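Local structure of endoglucanase FnCel5A (Fervidobacterium nodosum, 3NCO) at residues N155-R166 against E189-I198. The protein probably hydrolyses internal beta-1,4-glucosidic bonds of cellulose, as a family 5 glycoside hydrolase built on a TIM barrel. Numbering follows the deposited sequence.
Sequences NELYPKVLGEIR and ELKLVDDKNI. With PO4 (phosphate ion), chain E.
Asp195 and Arg166 approach each other from opposite directions: a chi1 of -172° swings the carboxylate of Asp195 away from its own backbone N and out to the arginine, whose chain bends at chi2 (-89°), turning the guanidinium side-on to the carboxylate. NE of Arg166 meets OD2 of Asp195 at 2.7 Å, in the guanidinium plane and on the syn lone pair, in an almost straight bond. The second link, from NH2 of Arg166 to OD1 of Asp195 (3.0 Å), is more tilted, since the two planar groups are 33° apart. OD1 also accepts from the backbone N of Asn197 at 2.8 Å, closing an Asx turn, and NH2 reaches the carbonyl O of Asn197 in a weak bond. Replacing Asp195 with an alanine would probably leave the arginine charge without its mate and the turn without its side-chain acceptor. Toward the start of 155-166, the amide of Asn155 bridges the loop backbone: OD1 takes the N-H of Lys191 from above its carbonyl plane (2.9 Å), and ND2 donates to O of Glu189 (3.1 Å) and to a phosphate ion, probably from the crystallisation liquor, that Thr152 also binds. The hydroxyl of Tyr158 donates to O of Lys191 at 2.6 Å, in the carbonyl plane, on a lone pair; a water joins this same oxygen to O of Asn155. Between the polar ends, Val193 sets CG1 against CG of Pro159 and CG2 against CD2 of Leu162 (3.8 Å each). The helix thus holds the irregular connection between barrel strands 174-177 and 198-204 through side-chain hydrogen bonds to its backbone, an ion pair and the packing of Val193. NH1 of Arg166 is bonded to the carbonyls of Asn169 and Arg172, neighbours that would be expected to favour the guanidinium's positive charge.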
loop_
_atom_site.group_PDB
_atom_site.type_symbol
_atom_site.label_atom_id
_atom_site.label_comp_id
_atom_site.label_asym_id
_atom_site.label_seq_id
_atom_site.Cartn_x
_atom_site.Cartn_y
_atom_site.Cartn_z
ATOM N N ASN A 155 4.239 -17.077 4.031
ATOM C CA ASN A 155 4.022 -17.287 5.442
ATOM C C ASN A 155 5.360 -17.685 6.067
ATOM O O ASN A 155 5.601 -17.446 7.263
ATOM C CB ASN A 155 2.997 -18.425 5.641
ATOM C CG ASN A 155 1.587 -17.931 5.533
ATOM O OD1 ASN A 155 1.354 -16.766 5.762
ATOM N ND2 ASN A 155 0.664 -18.780 5.156
ATOM N N GLU A 156 6.213 -18.309 5.254
ATOM C CA GLU A 156 7.542 -18.720 5.714
ATOM C C GLU A 156 8.550 -17.573 5.735
ATOM O O GLU A 156 9.390 -17.462 6.659
ATOM C CB GLU A 156 8.090 -19.899 4.891
ATOM C CG GLU A 156 7.190 -21.167 5.050
ATOM C CD GLU A 156 7.412 -22.300 4.004
ATOM O OE1 GLU A 156 6.890 -23.432 4.255
ATOM O OE2 GLU A 156 8.036 -22.073 2.940
ATOM N N LEU A 157 8.461 -16.720 4.700
ATOM C CA LEU A 157 9.389 -15.636 4.503
ATOM C C LEU A 157 9.210 -14.399 5.396
ATOM O O LEU A 157 10.179 -13.894 5.975
ATOM C CB LEU A 157 9.341 -15.213 3.001
ATOM C CG LEU A 157 10.207 -14.011 2.621
ATOM C CD1 LEU A 157 11.667 -14.301 2.954
ATOM C CD2 LEU A 157 10.056 -13.720 1.114
ATOM N N TYR A 158 7.980 -13.859 5.438
ATOM C CA TYR A 158 7.771 -12.606 6.120
ATOM C C TYR A 158 8.207 -12.659 7.594
ATOM O O TYR A 158 8.786 -11.670 8.047
ATOM C CB TYR A 158 6.352 -12.016 5.905
ATOM C CG TYR A 158 5.310 -12.431 6.914
ATOM C CD1 TYR A 158 4.269 -13.327 6.572
ATOM C CD2 TYR A 158 5.337 -11.906 8.208
ATOM C CE1 TYR A 158 3.308 -13.710 7.495
ATOM C CE2 TYR A 158 4.371 -12.273 9.148
ATOM C CZ TYR A 158 3.372 -13.175 8.785
ATOM O OH TYR A 158 2.417 -13.506 9.736
ATOM N N PRO A 159 7.985 -13.810 8.327
ATOM C CA PRO A 159 8.512 -13.802 9.709
ATOM C C PRO A 159 10.019 -13.713 9.772
ATOM O O PRO A 159 10.511 -13.169 10.767
ATOM C CB PRO A 159 7.996 -15.132 10.311
ATOM C CG PRO A 159 6.776 -15.486 9.437
ATOM C CD PRO A 159 7.274 -15.083 8.049
ATOM N N LYS A 160 10.754 -14.213 8.763
ATOM C CA LYS A 160 12.214 -14.052 8.807
ATOM C C LYS A 160 12.567 -12.584 8.658
ATOM O O LYS A 160 13.443 -12.044 9.384
ATOM C CB LYS A 160 12.864 -14.858 7.704
ATOM C CG LYS A 160 12.568 -16.359 7.867
ATOM C CD LYS A 160 13.213 -17.169 6.766
ATOM C CE LYS A 160 12.837 -18.647 6.931
ATOM N NZ LYS A 160 13.235 -19.432 5.728
ATOM N N VAL A 161 11.824 -11.904 7.772
ATOM C CA VAL A 161 12.102 -10.481 7.570
ATOM C C VAL A 161 11.764 -9.742 8.867
ATOM O O VAL A 161 12.552 -8.917 9.355
ATOM C CB VAL A 161 11.306 -9.903 6.382
ATOM C CG1 VAL A 161 11.681 -8.455 6.263
ATOM C CG2 VAL A 161 11.706 -10.629 5.110
ATOM N N LEU A 162 10.581 -10.050 9.411
ATOM C CA LEU A 162 10.104 -9.413 10.653
ATOM C C LEU A 162 11.125 -9.581 11.790
ATOM O O LEU A 162 11.411 -8.620 12.523
ATOM C CB LEU A 162 8.778 -10.024 11.084
ATOM C CG LEU A 162 8.079 -9.387 12.302
ATOM C CD1 LEU A 162 7.831 -7.881 12.066
ATOM C CD2 LEU A 162 6.777 -10.138 12.529
ATOM N N GLY A 163 11.709 -10.780 11.893
ATOM C CA GLY A 163 12.770 -11.047 12.873
ATOM C C GLY A 163 13.932 -10.071 12.769
ATOM O O GLY A 163 14.428 -9.530 13.806
ATOM N N GLU A 164 14.387 -9.803 11.540
ATOM C CA GLU A 164 15.486 -8.851 11.351
ATOM C C GLU A 164 15.038 -7.424 11.655
ATOM O O GLU A 164 15.774 -6.643 12.264
ATOM C CB GLU A 164 16.027 -8.933 9.926
ATOM C CG GLU A 164 16.867 -10.207 9.720
ATOM C CD GLU A 164 18.126 -10.211 10.574
ATOM O OE1 GLU A 164 18.672 -9.135 10.893
ATOM O OE2 GLU A 164 18.572 -11.311 10.932
ATOM N N ILE A 165 13.829 -7.070 11.236
ATOM C CA ILE A 165 13.316 -5.744 11.593
ATOM C C ILE A 165 13.280 -5.552 13.108
ATOM O O ILE A 165 13.692 -4.486 13.626
ATOM C CB ILE A 165 11.893 -5.519 10.987
ATOM C CG1 ILE A 165 11.967 -5.443 9.441
ATOM C CG2 ILE A 165 11.184 -4.272 11.614
ATOM C CD1 ILE A 165 10.586 -5.458 8.715
ATOM N N ARG A 166 12.768 -6.559 13.813
ATOM C CA ARG A 166 12.534 -6.439 15.258
ATOM C C ARG A 166 13.813 -6.302 16.089
ATOM O O ARG A 166 13.740 -5.860 17.237
ATOM C CB ARG A 166 11.641 -7.593 15.740
ATOM C CG ARG A 166 10.230 -7.436 15.276
ATOM C CD ARG A 166 9.419 -6.652 16.230
ATOM N NE ARG A 166 8.044 -6.455 15.736
ATOM C CZ ARG A 166 7.564 -5.333 15.213
ATOM N NH1 ARG A 166 8.287 -4.245 15.066
ATOM N NH2 ARG A 166 6.314 -5.329 14.828
ATOM N N GLU A 189 -5.613 -17.333 3.789
ATOM C CA GLU A 189 -4.397 -18.114 3.552
ATOM C C GLU A 189 -3.271 -17.547 4.367
ATOM O O GLU A 189 -2.249 -18.161 4.476
ATOM C CB GLU A 189 -3.980 -18.063 2.059
ATOM C CG GLU A 189 -5.083 -18.410 1.067
ATOM C CD GLU A 189 -5.488 -19.859 1.067
ATOM O OE1 GLU A 189 -4.780 -20.704 1.677
ATOM O OE2 GLU A 189 -6.533 -20.156 0.438
ATOM N N LEU A 190 -3.450 -16.347 4.913
ATOM C CA LEU A 190 -2.353 -15.693 5.648
ATOM C C LEU A 190 -2.246 -16.283 7.043
ATOM O O LEU A 190 -3.258 -16.353 7.759
ATOM C CB LEU A 190 -2.633 -14.192 5.726
ATOM C CG LEU A 190 -1.615 -13.267 6.357
ATOM C CD1 LEU A 190 -0.240 -13.382 5.675
ATOM C CD2 LEU A 190 -2.147 -11.802 6.337
ATOM N N LYS A 191 -1.032 -16.718 7.428
ATOM C CA LYS A 191 -0.761 -17.209 8.792
ATOM C C LYS A 191 -0.044 -16.112 9.583
ATOM O O LYS A 191 1.019 -15.639 9.161
ATOM C CB LYS A 191 0.084 -18.479 8.753
ATOM C CG LYS A 191 0.342 -19.028 10.087
ATOM C CD LYS A 191 1.506 -20.009 10.099
ATOM C CE LYS A 191 1.123 -21.323 9.448
ATOM N NZ LYS A 191 2.342 -22.189 9.494
ATOM N N LEU A 192 -0.620 -15.720 10.718
ATOM C CA LEU A 192 -0.060 -14.620 11.511
ATOM C C LEU A 192 1.075 -15.120 12.421
ATOM O O LEU A 192 1.445 -16.308 12.383
ATOM C CB LEU A 192 -1.169 -13.845 12.242
ATOM C CG LEU A 192 -2.161 -13.155 11.304
ATOM C CD1 LEU A 192 -3.230 -12.427 12.095
ATOM C CD2 LEU A 192 -1.381 -12.121 10.456
ATOM N N VAL A 193 1.702 -14.218 13.127
ATOM C CA VAL A 193 2.709 -14.566 14.128
ATOM C C VAL A 193 2.295 -13.832 15.395
ATOM O O VAL A 193 1.424 -12.965 15.349
ATOM C CB VAL A 193 4.114 -14.132 13.690
ATOM C CG1 VAL A 193 4.550 -14.981 12.463
ATOM C CG2 VAL A 193 4.147 -12.682 13.384
ATOM N N ASP A 194 2.881 -14.215 16.513
ATOM C CA ASP A 194 2.521 -13.600 17.776
ATOM C C ASP A 194 3.288 -12.309 17.917
ATOM O O ASP A 194 4.345 -12.278 18.560
ATOM C CB ASP A 194 2.888 -14.544 18.925
ATOM C CG ASP A 194 2.241 -14.116 20.251
ATOM O OD1 ASP A 194 1.393 -13.179 20.271
ATOM O OD2 ASP A 194 2.584 -14.723 21.264
ATOM N N ASP A 195 2.781 -11.248 17.312
ATOM C CA ASP A 195 3.438 -9.943 17.380
ATOM C C ASP A 195 2.284 -8.977 17.510
ATOM O O ASP A 195 1.347 -8.999 16.678
ATOM C CB ASP A 195 4.244 -9.690 16.086
ATOM C CG ASP A 195 5.127 -8.421 16.159
ATOM O OD1 ASP A 195 4.619 -7.311 16.347
ATOM O OD2 ASP A 195 6.359 -8.521 16.035
ATOM N N LYS A 196 2.388 -8.113 18.519
ATOM C CA LYS A 196 1.350 -7.118 18.822
ATOM C C LYS A 196 1.435 -5.825 18.045
ATOM O O LYS A 196 0.582 -4.952 18.216
ATOM C CB LYS A 196 1.315 -6.785 20.322
ATOM C CG LYS A 196 0.962 -7.960 21.247
ATOM C CD LYS A 196 0.072 -9.025 20.566
ATOM C CE LYS A 196 -0.391 -10.060 21.571
ATOM N NZ LYS A 196 -1.226 -9.410 22.625
ATOM N N ASN A 197 2.443 -5.691 17.187
ATOM C CA ASN A 197 2.572 -4.466 16.444
ATOM C C ASN A 197 2.542 -4.742 14.959
ATOM O O ASN A 197 3.366 -4.190 14.210
ATOM C CB ASN A 197 3.849 -3.709 16.877
ATOM C CG ASN A 197 3.715 -3.156 18.285
ATOM O OD1 ASN A 197 4.389 -3.606 19.207
ATOM N ND2 ASN A 197 2.821 -2.178 18.443
ATOM N N ILE A 198 1.614 -5.609 14.513
ATOM C CA ILE A 198 1.403 -5.821 13.079
ATOM C C ILE A 198 -0.002 -5.343 12.636
ATOM O O ILE A 198 -0.939 -5.329 13.440
ATOM C CB ILE A 198 1.665 -7.280 12.617
ATOM C CG1 ILE A 198 0.795 -8.280 13.383
ATOM C CG2 ILE A 198 3.168 -7.613 12.768
ATOM C CD1 ILE A 198 0.718 -9.708 12.637
HETATM P P PO4 E . 0.742 -22.795 4.892
HETATM O O1 PO4 E . -0.491 -22.339 4.129
HETATM O O2 PO4 E . 0.367 -23.529 6.180
HETATM O O3 PO4 E . 1.465 -23.764 3.958
HETATM O O4 PO4 E . 1.579 -21.592 5.356
HETATM O O HOH W 1 3.551 -17.134 9.130
#